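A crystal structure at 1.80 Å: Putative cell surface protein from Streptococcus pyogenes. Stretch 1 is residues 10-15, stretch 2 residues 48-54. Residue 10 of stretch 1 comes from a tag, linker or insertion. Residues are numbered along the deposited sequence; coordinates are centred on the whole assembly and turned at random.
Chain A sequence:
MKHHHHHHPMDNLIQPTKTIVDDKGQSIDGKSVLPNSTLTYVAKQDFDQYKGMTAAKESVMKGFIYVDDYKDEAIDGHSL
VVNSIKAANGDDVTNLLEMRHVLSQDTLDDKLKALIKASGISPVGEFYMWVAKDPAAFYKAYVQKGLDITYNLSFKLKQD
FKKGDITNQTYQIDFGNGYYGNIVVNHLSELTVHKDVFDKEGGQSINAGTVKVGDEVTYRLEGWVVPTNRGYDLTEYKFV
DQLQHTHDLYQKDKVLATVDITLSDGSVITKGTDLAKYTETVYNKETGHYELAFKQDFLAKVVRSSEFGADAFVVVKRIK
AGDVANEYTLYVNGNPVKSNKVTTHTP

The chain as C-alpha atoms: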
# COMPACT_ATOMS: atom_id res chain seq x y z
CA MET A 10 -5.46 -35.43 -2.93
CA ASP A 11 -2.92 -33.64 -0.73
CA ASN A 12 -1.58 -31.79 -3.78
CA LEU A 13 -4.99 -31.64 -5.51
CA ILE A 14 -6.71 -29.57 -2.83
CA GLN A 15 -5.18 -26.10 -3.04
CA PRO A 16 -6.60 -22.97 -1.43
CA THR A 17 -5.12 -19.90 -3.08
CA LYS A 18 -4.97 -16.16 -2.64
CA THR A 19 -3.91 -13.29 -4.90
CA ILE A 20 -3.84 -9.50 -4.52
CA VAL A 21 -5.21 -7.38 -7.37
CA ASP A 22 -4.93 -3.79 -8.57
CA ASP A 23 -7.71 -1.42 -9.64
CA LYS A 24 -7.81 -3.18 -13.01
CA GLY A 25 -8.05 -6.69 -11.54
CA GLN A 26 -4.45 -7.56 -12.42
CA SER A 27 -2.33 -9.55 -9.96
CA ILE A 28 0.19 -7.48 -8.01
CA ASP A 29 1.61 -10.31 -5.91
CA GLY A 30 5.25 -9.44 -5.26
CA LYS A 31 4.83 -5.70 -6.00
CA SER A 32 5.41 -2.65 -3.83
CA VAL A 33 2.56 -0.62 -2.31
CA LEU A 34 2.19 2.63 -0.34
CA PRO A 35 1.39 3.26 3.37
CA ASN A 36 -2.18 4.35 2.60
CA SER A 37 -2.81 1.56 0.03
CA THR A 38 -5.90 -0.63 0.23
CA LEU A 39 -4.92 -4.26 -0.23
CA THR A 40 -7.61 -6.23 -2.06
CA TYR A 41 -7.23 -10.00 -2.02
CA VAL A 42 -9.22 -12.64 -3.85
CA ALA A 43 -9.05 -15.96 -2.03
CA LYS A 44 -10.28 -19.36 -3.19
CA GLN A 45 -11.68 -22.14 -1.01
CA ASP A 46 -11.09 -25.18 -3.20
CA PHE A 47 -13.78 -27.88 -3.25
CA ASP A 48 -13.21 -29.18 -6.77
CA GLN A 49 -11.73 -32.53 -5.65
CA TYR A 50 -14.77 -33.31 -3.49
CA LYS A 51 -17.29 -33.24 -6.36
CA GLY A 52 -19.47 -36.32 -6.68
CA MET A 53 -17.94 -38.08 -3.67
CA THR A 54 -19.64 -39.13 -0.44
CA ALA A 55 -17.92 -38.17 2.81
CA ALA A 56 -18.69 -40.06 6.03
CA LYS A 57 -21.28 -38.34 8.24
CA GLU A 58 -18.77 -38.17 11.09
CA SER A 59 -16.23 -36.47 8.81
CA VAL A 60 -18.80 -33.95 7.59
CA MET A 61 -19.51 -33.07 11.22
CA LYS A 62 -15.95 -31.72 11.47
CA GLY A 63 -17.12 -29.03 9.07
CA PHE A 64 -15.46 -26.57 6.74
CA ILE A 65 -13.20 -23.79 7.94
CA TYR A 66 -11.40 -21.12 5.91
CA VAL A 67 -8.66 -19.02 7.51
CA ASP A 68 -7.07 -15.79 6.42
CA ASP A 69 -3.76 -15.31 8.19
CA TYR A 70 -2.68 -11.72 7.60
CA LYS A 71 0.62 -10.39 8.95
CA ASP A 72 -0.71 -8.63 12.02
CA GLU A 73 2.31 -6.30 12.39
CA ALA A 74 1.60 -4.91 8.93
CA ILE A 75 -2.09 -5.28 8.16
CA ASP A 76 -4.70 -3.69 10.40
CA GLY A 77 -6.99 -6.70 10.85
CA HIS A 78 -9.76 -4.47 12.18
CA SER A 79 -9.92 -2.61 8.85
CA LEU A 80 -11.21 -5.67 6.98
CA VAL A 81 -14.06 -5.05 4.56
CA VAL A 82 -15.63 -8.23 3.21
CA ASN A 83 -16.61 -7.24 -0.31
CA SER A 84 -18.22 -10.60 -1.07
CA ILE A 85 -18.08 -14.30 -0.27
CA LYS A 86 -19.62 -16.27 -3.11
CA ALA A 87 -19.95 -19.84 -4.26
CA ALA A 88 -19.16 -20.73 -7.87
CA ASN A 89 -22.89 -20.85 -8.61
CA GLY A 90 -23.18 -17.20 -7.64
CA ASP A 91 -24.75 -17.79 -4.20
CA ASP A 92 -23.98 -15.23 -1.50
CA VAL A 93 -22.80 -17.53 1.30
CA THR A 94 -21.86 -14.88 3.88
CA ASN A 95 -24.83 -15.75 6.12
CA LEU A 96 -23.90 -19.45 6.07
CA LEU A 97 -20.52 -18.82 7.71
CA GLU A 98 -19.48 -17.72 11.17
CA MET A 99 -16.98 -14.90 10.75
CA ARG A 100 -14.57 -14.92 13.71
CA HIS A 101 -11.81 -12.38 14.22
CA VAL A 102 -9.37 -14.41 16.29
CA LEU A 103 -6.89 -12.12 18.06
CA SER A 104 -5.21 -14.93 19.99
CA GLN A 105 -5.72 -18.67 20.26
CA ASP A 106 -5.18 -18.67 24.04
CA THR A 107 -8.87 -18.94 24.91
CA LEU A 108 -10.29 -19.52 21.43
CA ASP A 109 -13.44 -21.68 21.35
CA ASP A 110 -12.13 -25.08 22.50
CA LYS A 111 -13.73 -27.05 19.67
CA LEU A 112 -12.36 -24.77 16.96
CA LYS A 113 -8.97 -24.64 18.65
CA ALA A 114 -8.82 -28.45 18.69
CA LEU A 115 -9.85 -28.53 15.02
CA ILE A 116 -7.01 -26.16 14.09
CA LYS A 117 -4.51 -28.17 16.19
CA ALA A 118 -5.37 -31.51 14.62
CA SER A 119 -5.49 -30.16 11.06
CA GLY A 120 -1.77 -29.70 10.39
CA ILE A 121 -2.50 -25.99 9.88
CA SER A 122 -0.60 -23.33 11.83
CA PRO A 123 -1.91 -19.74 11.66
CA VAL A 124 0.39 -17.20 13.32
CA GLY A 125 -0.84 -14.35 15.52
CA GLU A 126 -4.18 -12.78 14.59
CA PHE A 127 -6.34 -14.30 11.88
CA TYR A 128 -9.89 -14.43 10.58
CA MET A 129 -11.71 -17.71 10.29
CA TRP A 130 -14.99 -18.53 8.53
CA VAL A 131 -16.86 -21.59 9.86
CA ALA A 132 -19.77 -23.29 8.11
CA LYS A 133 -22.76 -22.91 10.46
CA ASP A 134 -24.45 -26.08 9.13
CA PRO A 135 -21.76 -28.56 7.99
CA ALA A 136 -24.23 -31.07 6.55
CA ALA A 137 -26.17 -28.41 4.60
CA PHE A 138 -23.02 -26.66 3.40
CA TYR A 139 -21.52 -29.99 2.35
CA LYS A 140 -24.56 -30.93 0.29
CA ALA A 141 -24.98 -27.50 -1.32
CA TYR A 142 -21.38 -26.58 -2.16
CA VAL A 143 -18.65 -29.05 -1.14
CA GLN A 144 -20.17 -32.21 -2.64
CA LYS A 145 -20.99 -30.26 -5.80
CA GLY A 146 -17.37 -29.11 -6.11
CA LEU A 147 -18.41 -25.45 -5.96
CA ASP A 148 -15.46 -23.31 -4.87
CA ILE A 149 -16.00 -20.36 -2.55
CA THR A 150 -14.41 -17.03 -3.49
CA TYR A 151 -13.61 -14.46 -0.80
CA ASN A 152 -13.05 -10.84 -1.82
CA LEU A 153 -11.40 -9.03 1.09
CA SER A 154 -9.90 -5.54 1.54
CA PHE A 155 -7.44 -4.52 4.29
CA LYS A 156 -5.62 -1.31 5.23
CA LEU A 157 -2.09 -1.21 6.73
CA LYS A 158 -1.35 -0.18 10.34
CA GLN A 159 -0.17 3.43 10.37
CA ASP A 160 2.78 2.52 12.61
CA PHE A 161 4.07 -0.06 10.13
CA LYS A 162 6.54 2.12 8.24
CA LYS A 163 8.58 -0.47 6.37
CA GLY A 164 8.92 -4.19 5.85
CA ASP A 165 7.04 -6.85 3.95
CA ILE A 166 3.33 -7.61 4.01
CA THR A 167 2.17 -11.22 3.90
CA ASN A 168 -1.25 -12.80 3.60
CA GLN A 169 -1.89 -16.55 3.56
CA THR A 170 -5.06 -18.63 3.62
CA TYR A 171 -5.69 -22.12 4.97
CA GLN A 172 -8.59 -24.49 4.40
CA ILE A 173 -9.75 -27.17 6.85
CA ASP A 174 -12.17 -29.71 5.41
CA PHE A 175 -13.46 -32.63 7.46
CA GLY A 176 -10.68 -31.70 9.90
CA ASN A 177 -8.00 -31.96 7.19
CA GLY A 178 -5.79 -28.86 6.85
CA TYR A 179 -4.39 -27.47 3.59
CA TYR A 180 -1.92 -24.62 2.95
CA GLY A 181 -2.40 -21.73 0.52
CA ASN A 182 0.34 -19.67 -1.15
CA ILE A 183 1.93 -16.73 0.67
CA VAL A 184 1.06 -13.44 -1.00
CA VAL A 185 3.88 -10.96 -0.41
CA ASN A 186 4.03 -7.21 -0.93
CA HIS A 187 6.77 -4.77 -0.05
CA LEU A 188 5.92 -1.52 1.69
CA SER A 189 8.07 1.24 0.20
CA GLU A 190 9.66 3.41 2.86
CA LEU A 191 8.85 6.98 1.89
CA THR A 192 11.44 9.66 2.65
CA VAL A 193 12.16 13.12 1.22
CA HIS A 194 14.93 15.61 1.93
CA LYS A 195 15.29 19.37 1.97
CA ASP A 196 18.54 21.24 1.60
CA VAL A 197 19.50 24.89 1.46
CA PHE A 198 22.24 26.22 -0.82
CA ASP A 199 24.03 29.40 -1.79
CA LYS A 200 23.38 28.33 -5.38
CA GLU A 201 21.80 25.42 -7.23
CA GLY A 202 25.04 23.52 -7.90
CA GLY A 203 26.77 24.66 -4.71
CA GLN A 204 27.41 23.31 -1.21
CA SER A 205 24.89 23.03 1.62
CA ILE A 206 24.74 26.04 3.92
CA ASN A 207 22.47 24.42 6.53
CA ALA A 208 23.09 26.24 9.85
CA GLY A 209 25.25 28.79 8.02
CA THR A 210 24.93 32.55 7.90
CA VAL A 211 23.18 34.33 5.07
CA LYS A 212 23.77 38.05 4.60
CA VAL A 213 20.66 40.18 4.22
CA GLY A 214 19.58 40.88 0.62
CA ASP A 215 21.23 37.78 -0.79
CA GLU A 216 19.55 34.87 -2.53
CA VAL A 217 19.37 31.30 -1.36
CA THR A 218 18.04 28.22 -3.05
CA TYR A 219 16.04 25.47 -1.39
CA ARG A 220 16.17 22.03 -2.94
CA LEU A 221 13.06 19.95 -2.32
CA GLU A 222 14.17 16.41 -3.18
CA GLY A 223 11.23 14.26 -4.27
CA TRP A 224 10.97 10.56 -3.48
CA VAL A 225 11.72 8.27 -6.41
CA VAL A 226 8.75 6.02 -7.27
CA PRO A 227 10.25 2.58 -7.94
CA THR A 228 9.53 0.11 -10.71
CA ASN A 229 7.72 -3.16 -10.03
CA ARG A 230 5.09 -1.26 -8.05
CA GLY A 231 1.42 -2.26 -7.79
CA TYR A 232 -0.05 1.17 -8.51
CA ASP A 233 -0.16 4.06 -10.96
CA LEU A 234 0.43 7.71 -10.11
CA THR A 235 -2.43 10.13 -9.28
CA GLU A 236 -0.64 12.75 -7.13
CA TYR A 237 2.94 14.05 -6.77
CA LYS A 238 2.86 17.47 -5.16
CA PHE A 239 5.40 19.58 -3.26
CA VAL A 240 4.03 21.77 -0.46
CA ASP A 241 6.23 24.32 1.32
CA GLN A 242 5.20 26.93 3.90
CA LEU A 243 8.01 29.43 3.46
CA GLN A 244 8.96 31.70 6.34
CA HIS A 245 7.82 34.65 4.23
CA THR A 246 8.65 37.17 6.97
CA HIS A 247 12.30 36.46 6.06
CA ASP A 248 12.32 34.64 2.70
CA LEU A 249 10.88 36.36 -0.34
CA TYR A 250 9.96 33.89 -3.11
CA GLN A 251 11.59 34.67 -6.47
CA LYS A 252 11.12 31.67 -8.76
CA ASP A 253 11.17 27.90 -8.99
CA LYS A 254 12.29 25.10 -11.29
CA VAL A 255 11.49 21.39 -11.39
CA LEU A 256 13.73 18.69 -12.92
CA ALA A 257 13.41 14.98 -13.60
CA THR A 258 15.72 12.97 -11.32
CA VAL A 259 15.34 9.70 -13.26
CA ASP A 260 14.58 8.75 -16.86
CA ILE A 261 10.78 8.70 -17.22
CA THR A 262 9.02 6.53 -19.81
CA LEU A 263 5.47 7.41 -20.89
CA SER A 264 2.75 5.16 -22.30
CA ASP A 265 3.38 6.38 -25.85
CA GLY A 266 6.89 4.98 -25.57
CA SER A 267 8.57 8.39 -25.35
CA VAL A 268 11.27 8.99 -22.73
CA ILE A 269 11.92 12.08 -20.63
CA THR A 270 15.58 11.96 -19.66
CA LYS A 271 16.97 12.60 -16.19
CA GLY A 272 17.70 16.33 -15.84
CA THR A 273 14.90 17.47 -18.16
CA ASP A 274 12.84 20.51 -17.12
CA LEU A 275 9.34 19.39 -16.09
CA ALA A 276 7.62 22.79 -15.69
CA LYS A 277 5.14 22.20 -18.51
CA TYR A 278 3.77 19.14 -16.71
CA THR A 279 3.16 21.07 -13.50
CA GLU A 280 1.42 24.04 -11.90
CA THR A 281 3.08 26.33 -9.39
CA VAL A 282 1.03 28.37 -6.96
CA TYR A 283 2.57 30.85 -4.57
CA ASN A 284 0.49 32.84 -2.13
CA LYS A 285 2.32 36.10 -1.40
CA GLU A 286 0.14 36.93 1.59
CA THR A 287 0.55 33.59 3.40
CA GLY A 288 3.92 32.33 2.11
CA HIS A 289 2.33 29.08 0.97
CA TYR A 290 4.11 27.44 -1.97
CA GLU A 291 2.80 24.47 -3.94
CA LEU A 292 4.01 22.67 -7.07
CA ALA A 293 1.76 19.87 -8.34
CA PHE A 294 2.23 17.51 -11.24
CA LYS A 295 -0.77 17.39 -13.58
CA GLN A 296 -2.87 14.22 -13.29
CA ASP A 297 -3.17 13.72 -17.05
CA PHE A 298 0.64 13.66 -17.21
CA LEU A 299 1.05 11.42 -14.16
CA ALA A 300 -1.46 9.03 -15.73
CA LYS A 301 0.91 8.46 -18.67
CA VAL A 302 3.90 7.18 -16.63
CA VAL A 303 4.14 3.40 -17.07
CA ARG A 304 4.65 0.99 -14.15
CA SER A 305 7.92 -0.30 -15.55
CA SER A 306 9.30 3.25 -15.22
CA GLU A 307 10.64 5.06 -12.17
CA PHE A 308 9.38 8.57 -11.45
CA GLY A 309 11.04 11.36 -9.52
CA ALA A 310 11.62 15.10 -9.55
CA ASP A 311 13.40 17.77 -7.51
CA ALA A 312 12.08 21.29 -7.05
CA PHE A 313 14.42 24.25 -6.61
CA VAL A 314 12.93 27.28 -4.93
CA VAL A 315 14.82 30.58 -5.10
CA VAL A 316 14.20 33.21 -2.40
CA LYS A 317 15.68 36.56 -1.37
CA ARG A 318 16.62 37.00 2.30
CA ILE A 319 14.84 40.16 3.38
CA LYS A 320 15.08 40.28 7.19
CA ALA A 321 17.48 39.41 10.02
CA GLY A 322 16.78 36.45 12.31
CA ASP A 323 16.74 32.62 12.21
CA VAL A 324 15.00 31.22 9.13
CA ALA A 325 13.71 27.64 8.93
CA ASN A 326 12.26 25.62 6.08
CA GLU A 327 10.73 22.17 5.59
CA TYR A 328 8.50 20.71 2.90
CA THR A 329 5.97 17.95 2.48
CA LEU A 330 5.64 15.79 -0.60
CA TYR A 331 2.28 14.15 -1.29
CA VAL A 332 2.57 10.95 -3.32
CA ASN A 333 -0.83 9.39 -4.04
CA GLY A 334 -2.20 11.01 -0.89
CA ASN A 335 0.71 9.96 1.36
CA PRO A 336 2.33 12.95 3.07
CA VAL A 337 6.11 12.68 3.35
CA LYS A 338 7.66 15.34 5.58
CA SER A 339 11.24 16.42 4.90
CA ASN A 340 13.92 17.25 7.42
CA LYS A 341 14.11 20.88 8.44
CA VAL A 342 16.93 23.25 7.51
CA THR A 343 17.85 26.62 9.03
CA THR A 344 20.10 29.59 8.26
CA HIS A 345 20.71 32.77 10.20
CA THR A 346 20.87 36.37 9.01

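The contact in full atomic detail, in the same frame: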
# COMPACT_ATOMS: atom_id res chain seq x y z
N MET A 10 -4.72 -36.69 -2.87
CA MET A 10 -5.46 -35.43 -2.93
C MET A 10 -4.75 -34.29 -2.20
O MET A 10 -5.19 -33.14 -2.27
CB MET A 10 -6.88 -35.59 -2.37
CG MET A 10 -7.78 -36.53 -3.17
SD MET A 10 -9.53 -36.16 -2.97
CE MET A 10 -9.69 -36.22 -1.18
N ASP A 11 -3.67 -34.63 -1.50
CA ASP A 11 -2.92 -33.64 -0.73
C ASP A 11 -2.42 -32.50 -1.61
O ASP A 11 -2.38 -31.34 -1.18
CB ASP A 11 -1.75 -34.29 0.01
CG ASP A 11 -2.05 -34.54 1.49
OD1 ASP A 11 -3.20 -34.31 1.91
OD2 ASP A 11 -1.14 -34.98 2.22
N ASN A 12 -2.03 -32.82 -2.84
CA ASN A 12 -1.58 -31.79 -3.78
C ASN A 12 -2.64 -31.46 -4.84
O ASN A 12 -2.35 -30.79 -5.83
CB ASN A 12 -0.25 -32.18 -4.44
CG ASN A 12 -0.37 -33.41 -5.33
OD1 ASN A 12 -1.28 -34.22 -5.18
ND2 ASN A 12 0.57 -33.56 -6.26
N LEU A 13 -3.87 -31.92 -4.61
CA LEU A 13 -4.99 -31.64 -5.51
C LEU A 13 -6.02 -30.73 -4.84
O LEU A 13 -6.93 -30.22 -5.50
CB LEU A 13 -5.65 -32.93 -5.97
CG LEU A 13 -4.83 -33.80 -6.93
CD1 LEU A 13 -5.64 -34.98 -7.41
CD2 LEU A 13 -4.33 -32.96 -8.12
N ILE A 14 -5.90 -30.55 -3.53
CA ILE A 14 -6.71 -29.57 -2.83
C ILE A 14 -5.79 -28.38 -2.52
O ILE A 14 -4.81 -28.53 -1.79
CB ILE A 14 -7.31 -30.16 -1.54
CG1 ILE A 14 -8.12 -31.42 -1.88
CG2 ILE A 14 -8.16 -29.14 -0.82
CD1 ILE A 14 -8.43 -32.30 -0.69
N GLN A 15 -6.11 -27.22 -3.08
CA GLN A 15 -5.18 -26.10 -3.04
C GLN A 15 -5.90 -24.78 -2.89
O GLN A 15 -6.31 -24.18 -3.89
CB GLN A 15 -4.29 -26.12 -4.29
CG GLN A 15 -3.26 -24.99 -4.37
CD GLN A 15 -2.38 -24.91 -3.13
OE1 GLN A 15 -2.03 -25.92 -2.52
NE2 GLN A 15 -2.01 -23.68 -2.75
N ASP A 48 -13.16 -28.43 -5.52
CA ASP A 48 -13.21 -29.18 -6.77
C ASP A 48 -13.03 -30.70 -6.61
O ASP A 48 -13.78 -31.49 -7.19
CB ASP A 48 -12.19 -28.62 -7.76
CG ASP A 48 -12.26 -29.30 -9.10
OD1 ASP A 48 -13.24 -29.06 -9.83
OD2 ASP A 48 -11.34 -30.07 -9.42
N GLN A 49 -12.04 -31.11 -5.80
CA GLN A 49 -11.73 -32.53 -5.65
C GLN A 49 -12.87 -33.33 -5.01
O GLN A 49 -12.97 -34.54 -5.20
CB GLN A 49 -10.47 -32.71 -4.80
CG GLN A 49 -9.17 -32.56 -5.56
CD GLN A 49 -9.01 -33.59 -6.66
OE1 GLN A 49 -8.86 -34.79 -6.40
NE2 GLN A 49 -9.04 -33.13 -7.91
N TYR A 50 -13.72 -32.65 -4.25
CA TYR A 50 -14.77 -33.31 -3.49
C TYR A 50 -16.02 -33.63 -4.31
O TYR A 50 -16.90 -34.35 -3.84
CB TYR A 50 -15.17 -32.46 -2.28
CG TYR A 50 -14.02 -32.17 -1.36
CD1 TYR A 50 -13.20 -33.19 -0.90
CD2 TYR A 50 -13.75 -30.86 -0.95
CE1 TYR A 50 -12.13 -32.92 -0.05
CE2 TYR A 50 -12.68 -30.59 -0.10
CZ TYR A 50 -11.88 -31.63 0.35
OH TYR A 50 -10.83 -31.37 1.19
N LYS A 51 -16.10 -33.09 -5.52
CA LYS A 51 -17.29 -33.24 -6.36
C LYS A 51 -17.67 -34.69 -6.60
O LYS A 51 -16.83 -35.51 -6.97
CB LYS A 51 -17.08 -32.55 -7.71
CG LYS A 51 -18.29 -32.59 -8.62
CD LYS A 51 -18.03 -31.83 -9.92
CE LYS A 51 -19.27 -31.78 -10.80
NZ LYS A 51 -19.04 -30.99 -12.05
N GLY A 52 -18.94 -35.01 -6.37
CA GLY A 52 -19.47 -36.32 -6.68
C GLY A 52 -19.09 -37.42 -5.70
O GLY A 52 -19.51 -38.56 -5.87
N MET A 53 -18.31 -37.09 -4.68
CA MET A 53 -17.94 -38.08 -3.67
C MET A 53 -18.93 -38.07 -2.52
O MET A 53 -19.78 -37.17 -2.41
CB MET A 53 -16.53 -37.81 -3.14
CG MET A 53 -15.49 -37.56 -4.22
SD MET A 53 -13.80 -37.86 -3.66
CE MET A 53 -13.59 -36.61 -2.41
N THR A 54 -18.83 -39.08 -1.65
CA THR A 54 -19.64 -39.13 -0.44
C THR A 54 -18.77 -39.26 0.80
O THR A 54 -18.19 -40.32 1.05
CB THR A 54 -20.62 -40.31 -0.48
OG1 THR A 54 -21.41 -40.21 -1.67
CG2 THR A 54 -21.53 -40.27 0.74

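What holds these two stretches together? No hydrogen bond crosses between them; the contact rests on packing, and it is small, burying 304 Å² when both sides are summed. Met10, Leu13 and Ile14 meet Gln49, Tyr50 and Met53, while the other residues contribute almost nothing. Each backbone is folded by its own bonds. The amides of Leu13 and Ile14 both reach the carbonyl of Met10, with N to O distances of 3.0 Å in each case, and this tight bend brings the side chains of Met10 and Ile14 to the same tyrosine.

Why does Gln49 carry so much of the contact? It touches Met10, Leu13 and Ile14, has the largest covered area of any residue here, and its CA-to-CB bond points toward the other stretch. With chi1 at -82° and chi2 at -62°, both m, the chain is folded rather than extended, so that its methylenes as well as its amide meet stretch 1. CG of Gln49 lies 3.2 Å from O of Leu13, and CB of Gln49 is 4.0 Å from CG1 of Ile14. Farther out, OE1 of Gln49 sits 3.4 Å from CD1 of Leu13 and 3.8 Å from SD of Met10. These are packing contacts, in which a long side chain with an aliphatic stem and a polar tip suits a partly exposed position.

How do Ile14 and Tyr50 reach each other when both leave the backbone sideways? Their ends do the work. Ile14 adopts m at chi1 and t at chi2, which carries CD1 to 3.7 Å from CZ of Tyr50 and 3.2 Å from OH of Tyr50, approaching the ring obliquely. Both residues are buried, as befits a branched aliphatic chain against an aromatic ring. The tyrosine hydroxyl is not left unsatisfied, since it is hydrogen-bonded elsewhere in the structure.

What do the two methionines add? The CA-to-CB bonds of both point toward the other stretch, both share the m, t, m rotamer, and their methyl groups meet, with CE of Met10 4.1 Å from CE of Met53. The same CE of Met10 lies 4.3 Å from CE1 of Tyr50. A type II turn from Tyr50 to Met53, with Met53 N bonded to Tyr50 O at 3.2 Å, brings the second methionine back beside the tyrosine; Gly52 accommodates the turn's positive phi of 76°. A long, unbranched thioether chain suits the partly exposed Met53; Met10 comes from the expression tag and is poorly ordered.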